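Local coordinates for ecdysteroid-phosphate phosphatase (Bombyx mori, PDB 3C7T) that removes phosphate from inactive ecdysteroid phosphates, ecdysone 22-phosphate above all, to release the active moulting hormones, and also has protein tyrosine phosphatase activity, at the interface of chains A and B. Residues are numbered along the deposited sequence; one frame, centred on the assembly and turned at random. Chains: chain A/B, Ecdysteroid-phosphate phosphatase.

Contact 1 and contact 2 lie about 25 Å apart, between their C-alpha centres, in one two-fold symmetric interface of the homodimeric phosphatase domain. In both, the C-terminal stretch of chain B reaches over chain A: residues 247-250 cross loops of chain A in contact 2, and residues 256-261 dock beside its catalytic core in contact 1. The stretch of chain A also takes part, since A:Arg255 in contact 2 precedes the phenylalanine whose twin fills contact 1. The tails are therefore exchanged, and contact 1, whose centre is about 7 Å from A:Arg11, could couple dimerisation to the shape of the active site.

Contact 1: the interface of chains A and B. Residues chain A 196, 221, 225-226, 229-230; chain B 256, 260-261.
B:Phe256 stands in an extended loop (phi -80°, psi 139°) that runs into the 3-10 helix 258-261 of chain B, and it faces the backbone of chain A where a loop enters strand 230-235 at A:Ala229 and A:Leu230. The receiving surface belongs to a histidine phosphatase domain of branch 1, the phosphoglycerate mutase-like fold. Its helix 193-204 follows the catalytic A:His192, and A:Val225 comes right after A:Lys224, a residue of the tungstate pocket. With CG opposite its backbone nitrogen (chi1 179°), the benzyl group of B:Phe256 is directed at chain A and into this apolar recess. One ring face is covered by methyl groups: A:Ala229 CB sits 3.7 Å from B:Phe256 CG, while A:Leu196 CD2, arriving from the opposite direction, meets the far end of the ring at 3.8 Å from B:Phe256 CZ. The small alanine lets the ring come close to the backbone here. A:Val225 lies alongside the ring, pointing the same way, and its CG1 touches B:Phe256 CE1 at 3.5 Å from an oblique position near the rim. The rigid A:Pro226 crosses at about a right angle, placing CD 3.7 Å from B:Phe256 CB. Beside CD2 and CE2 comes the carbonyl of A:Leu230, whose O is 3.3 Å from B:Phe256 CE2, an approach that may be eased by the slight positive charge of aromatic C-H groups. Were B:Phe256 replaced by an alanine, A:Leu196 CD2 and A:Val225 CG1 would probably lose their aromatic partner, and the hold of the tail on chain A would weaken. The 3-10 helix extends the oily surface: B:Leu261 CD2 lies 4.0 Å from A:Leu196 CB, and B:Ile260 CD1 packs 3.6 Å from B:Phe256 CE1, tying the 3-10 helix to the ring, while the same methyl looks toward A:Val225 and the amide end of A:Asn221.

Contact 2: the interface of chains A and B. Residues chain A 19-20, 37, 39, 255; chain B 247-250.
An extended C-terminal segment of chain B, residues 247-250, crosses chain A in this part of the homodimer interface, lying against the end of helix 16-19, a little beyond the catalytic RHG motif, and the loop holding A:Asp37 and A:Asn39. B:Ile249 is gripped through its backbone on both sides of its C-alpha. B:Ile249 N donates to the syn lone pair of A:Asp37 OD2 at 3.1 Å, and B:Ile249 O accepts from A:Asn39 ND2 at 2.8 Å, on a carbonyl lone pair and in the carbonyl plane. An asparagine suits this place because its amide N-H can reach a main-chain oxygen without bringing a charge. A:Asp37 is the natural counterpart for the N-H, and CG opposite the backbone nitrogen (chi1 -168°) carries its carboxylate to the segment. A:Asp37 OD2 also accepts from the hydroxyl A:Tyr20 OH at 2.6 Å and from the backbone A:Asn39 N, both approaching from outside the carboxylate plane. A:Asp37 OD1 forms a salt bridge with A:Arg255 NE at 2.9 Å, met on the anti side and nearly in the guanidinium plane. Such partners would probably stabilise the negative charge and fix the rotation of the group, which may offset the unfavourable approach of OD1 to another acceptor, B:Pro247 O. A:Tyr20 serves both as donor and as a flat wall: B:Ile249 CG2 packs tightly over the rim of one ring face near CE2, as the two side chains slide past each other in opposite directions. The beta-branch of isoleucine puts CG2 over the ring while CG1, opposite the backbone N, carries CD1 toward A:Thr19. A:Arg255, extended from CG to NE, reaches obliquely across the segment, its CB and CG near B:Ser248 O and its CG also near B:Pro247 CB, and B:Pro247 CG rests against a guanidinium face, offset toward the rim, 3.6 Å from A:Arg255 CZ.

Contact 1: the interface of chains A and B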
# COMPACT_ATOMS: atom_id res chain seq x y z
N LEU A 196 -2.25 2.37 22.22
CA LEU A 196 -1.13 1.52 22.60
C LEU A 196 -0.68 1.81 24.03
O LEU A 196 -0.58 0.89 24.85
CB LEU A 196 0.04 1.64 21.61
CG LEU A 196 -0.11 0.83 20.31
CD1 LEU A 196 -1.27 1.30 19.41
CD2 LEU A 196 1.21 0.89 19.52
N ASN A 221 5.05 11.26 24.47
CA ASN A 221 5.98 11.30 23.32
C ASN A 221 5.64 12.41 22.34
O ASN A 221 4.48 12.82 22.25
CB ASN A 221 5.98 9.97 22.59
CG ASN A 221 6.32 8.81 23.52
OD1 ASN A 221 5.49 7.94 23.76
ND2 ASN A 221 7.53 8.82 24.07
N VAL A 225 2.67 7.27 17.20
CA VAL A 225 3.10 5.99 16.63
C VAL A 225 2.62 5.91 15.17
O VAL A 225 1.60 6.52 14.83
CB VAL A 225 2.61 4.79 17.47
CG1 VAL A 225 3.14 4.90 18.92
CG2 VAL A 225 1.10 4.68 17.45
N PRO A 226 3.35 5.18 14.31
CA PRO A 226 3.00 5.08 12.88
C PRO A 226 1.63 4.44 12.62
O PRO A 226 1.07 3.77 13.48
CB PRO A 226 4.10 4.18 12.33
CG PRO A 226 5.25 4.36 13.29
CD PRO A 226 4.60 4.46 14.61
N ALA A 229 0.78 0.85 13.74
CA ALA A 229 1.73 0.47 14.79
C ALA A 229 1.05 -0.56 15.71
O ALA A 229 -0.09 -0.38 16.13
CB ALA A 229 2.17 1.65 15.57
N LEU A 230 1.78 -1.62 16.01
CA LEU A 230 1.26 -2.74 16.78
C LEU A 230 2.02 -2.86 18.08
O LEU A 230 3.26 -2.93 18.11
CB LEU A 230 1.38 -4.05 15.97
CG LEU A 230 0.86 -5.31 16.65
CD1 LEU A 230 -0.67 -5.34 16.81
CD2 LEU A 230 1.32 -6.56 15.88
N PHE B 256 7.59 1.41 13.56
CA PHE B 256 7.36 1.48 14.99
C PHE B 256 8.39 0.64 15.77
O PHE B 256 8.78 -0.47 15.33
CB PHE B 256 5.91 1.05 15.32
CG PHE B 256 5.58 1.07 16.78
CD1 PHE B 256 5.69 2.25 17.51
CD2 PHE B 256 5.14 -0.08 17.44
CE1 PHE B 256 5.39 2.28 18.86
CE2 PHE B 256 4.84 -0.07 18.80
CZ PHE B 256 4.96 1.12 19.51
N ILE B 260 9.46 1.54 22.88
CA ILE B 260 9.05 2.82 23.47
C ILE B 260 7.88 2.68 24.43
O ILE B 260 7.61 3.59 25.22
CB ILE B 260 8.77 3.91 22.43
CG1 ILE B 260 7.55 3.54 21.57
CG2 ILE B 260 10.02 4.20 21.59
CD1 ILE B 260 6.79 4.77 21.09
N LEU B 261 7.18 1.55 24.38
CA LEU B 261 6.13 1.25 25.34
C LEU B 261 6.74 0.85 26.68
O LEU B 261 6.03 0.51 27.62
CB LEU B 261 5.23 0.13 24.80
CG LEU B 261 4.52 0.39 23.45
CD1 LEU B 261 3.80 -0.86 22.99
CD2 LEU B 261 3.55 1.57 23.53

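Contact 2: the interface of chains A and B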
# COMPACT_ATOMS: atom_id res chain seq x y z
N THR A 19 -4.30 12.36 3.97
CA THR A 19 -3.57 12.08 2.74
C THR A 19 -3.94 13.03 1.61
O THR A 19 -3.11 13.32 0.75
CB THR A 19 -3.87 10.62 2.29
OG1 THR A 19 -3.47 9.74 3.34
CG2 THR A 19 -3.14 10.25 0.99
N TYR A 20 -5.19 13.51 1.64
CA TYR A 20 -5.72 14.41 0.61
C TYR A 20 -6.12 15.76 1.21
O TYR A 20 -6.07 15.95 2.39
CB TYR A 20 -6.97 13.79 -0.03
CG TYR A 20 -6.68 12.45 -0.69
CD1 TYR A 20 -6.68 11.27 0.05
CD2 TYR A 20 -6.42 12.38 -2.06
CE1 TYR A 20 -6.41 10.02 -0.55
CE2 TYR A 20 -6.15 11.12 -2.67
CZ TYR A 20 -6.15 9.97 -1.91
OH TYR A 20 -5.89 8.75 -2.53
N ASP A 37 -9.11 9.14 -7.40
CA ASP A 37 -7.72 8.74 -7.14
C ASP A 37 -7.71 7.26 -6.84
O ASP A 37 -8.65 6.77 -6.21
CB ASP A 37 -7.17 9.52 -5.94
CG ASP A 37 -5.63 9.37 -5.79
OD1 ASP A 37 -4.90 10.10 -6.49
OD2 ASP A 37 -5.18 8.54 -4.97
N ASN A 39 -5.99 5.62 -4.73
CA ASN A 39 -5.87 5.34 -3.31
C ASN A 39 -7.13 5.79 -2.52
O ASN A 39 -7.19 5.66 -1.30
CB ASN A 39 -4.57 5.98 -2.78
CG ASN A 39 -4.17 5.48 -1.42
OD1 ASN A 39 -4.38 4.31 -1.08
ND2 ASN A 39 -3.55 6.37 -0.62
N ARG A 255 1.05 12.39 -6.82
CA ARG A 255 0.02 12.19 -7.82
C ARG A 255 0.52 12.67 -9.19
O ARG A 255 0.96 13.81 -9.34
CB ARG A 255 -1.24 12.96 -7.36
CG ARG A 255 -2.52 12.51 -7.94
CD ARG A 255 -3.70 13.05 -7.09
NE ARG A 255 -5.00 12.75 -7.69
CZ ARG A 255 -5.65 13.55 -8.54
NH1 ARG A 255 -5.12 14.71 -8.90
NH2 ARG A 255 -6.82 13.19 -9.03
N PRO B 247 -5.13 8.86 -11.39
CA PRO B 247 -3.78 8.77 -10.79
C PRO B 247 -3.90 8.35 -9.34
O PRO B 247 -4.99 8.04 -8.90
CB PRO B 247 -3.26 10.21 -10.90
CG PRO B 247 -4.51 11.04 -10.87
CD PRO B 247 -5.55 10.26 -11.60
N SER B 248 -2.78 8.36 -8.61
CA SER B 248 -2.75 7.85 -7.25
C SER B 248 -1.83 8.69 -6.40
O SER B 248 -0.87 9.27 -6.94
CB SER B 248 -2.22 6.41 -7.27
OG SER B 248 -2.29 5.81 -5.99
N ILE B 249 -2.09 8.72 -5.08
CA ILE B 249 -1.20 9.35 -4.10
C ILE B 249 -1.30 8.57 -2.79
O ILE B 249 -2.39 8.18 -2.36
CB ILE B 249 -1.55 10.87 -3.83
CG1 ILE B 249 -0.72 11.42 -2.65
CG2 ILE B 249 -3.03 11.04 -3.49
CD1 ILE B 249 -0.68 12.93 -2.57
N ASN B 250 -0.16 8.32 -2.15
CA ASN B 250 -0.15 7.79 -0.78
C ASN B 250 0.88 8.51 0.04
O ASN B 250 1.85 9.11 -0.48
CB ASN B 250 0.03 6.26 -0.76
CG ASN B 250 1.39 5.80 -1.28
OD1 ASN B 250 1.52 5.38 -2.44
ND2 ASN B 250 2.38 5.84 -0.44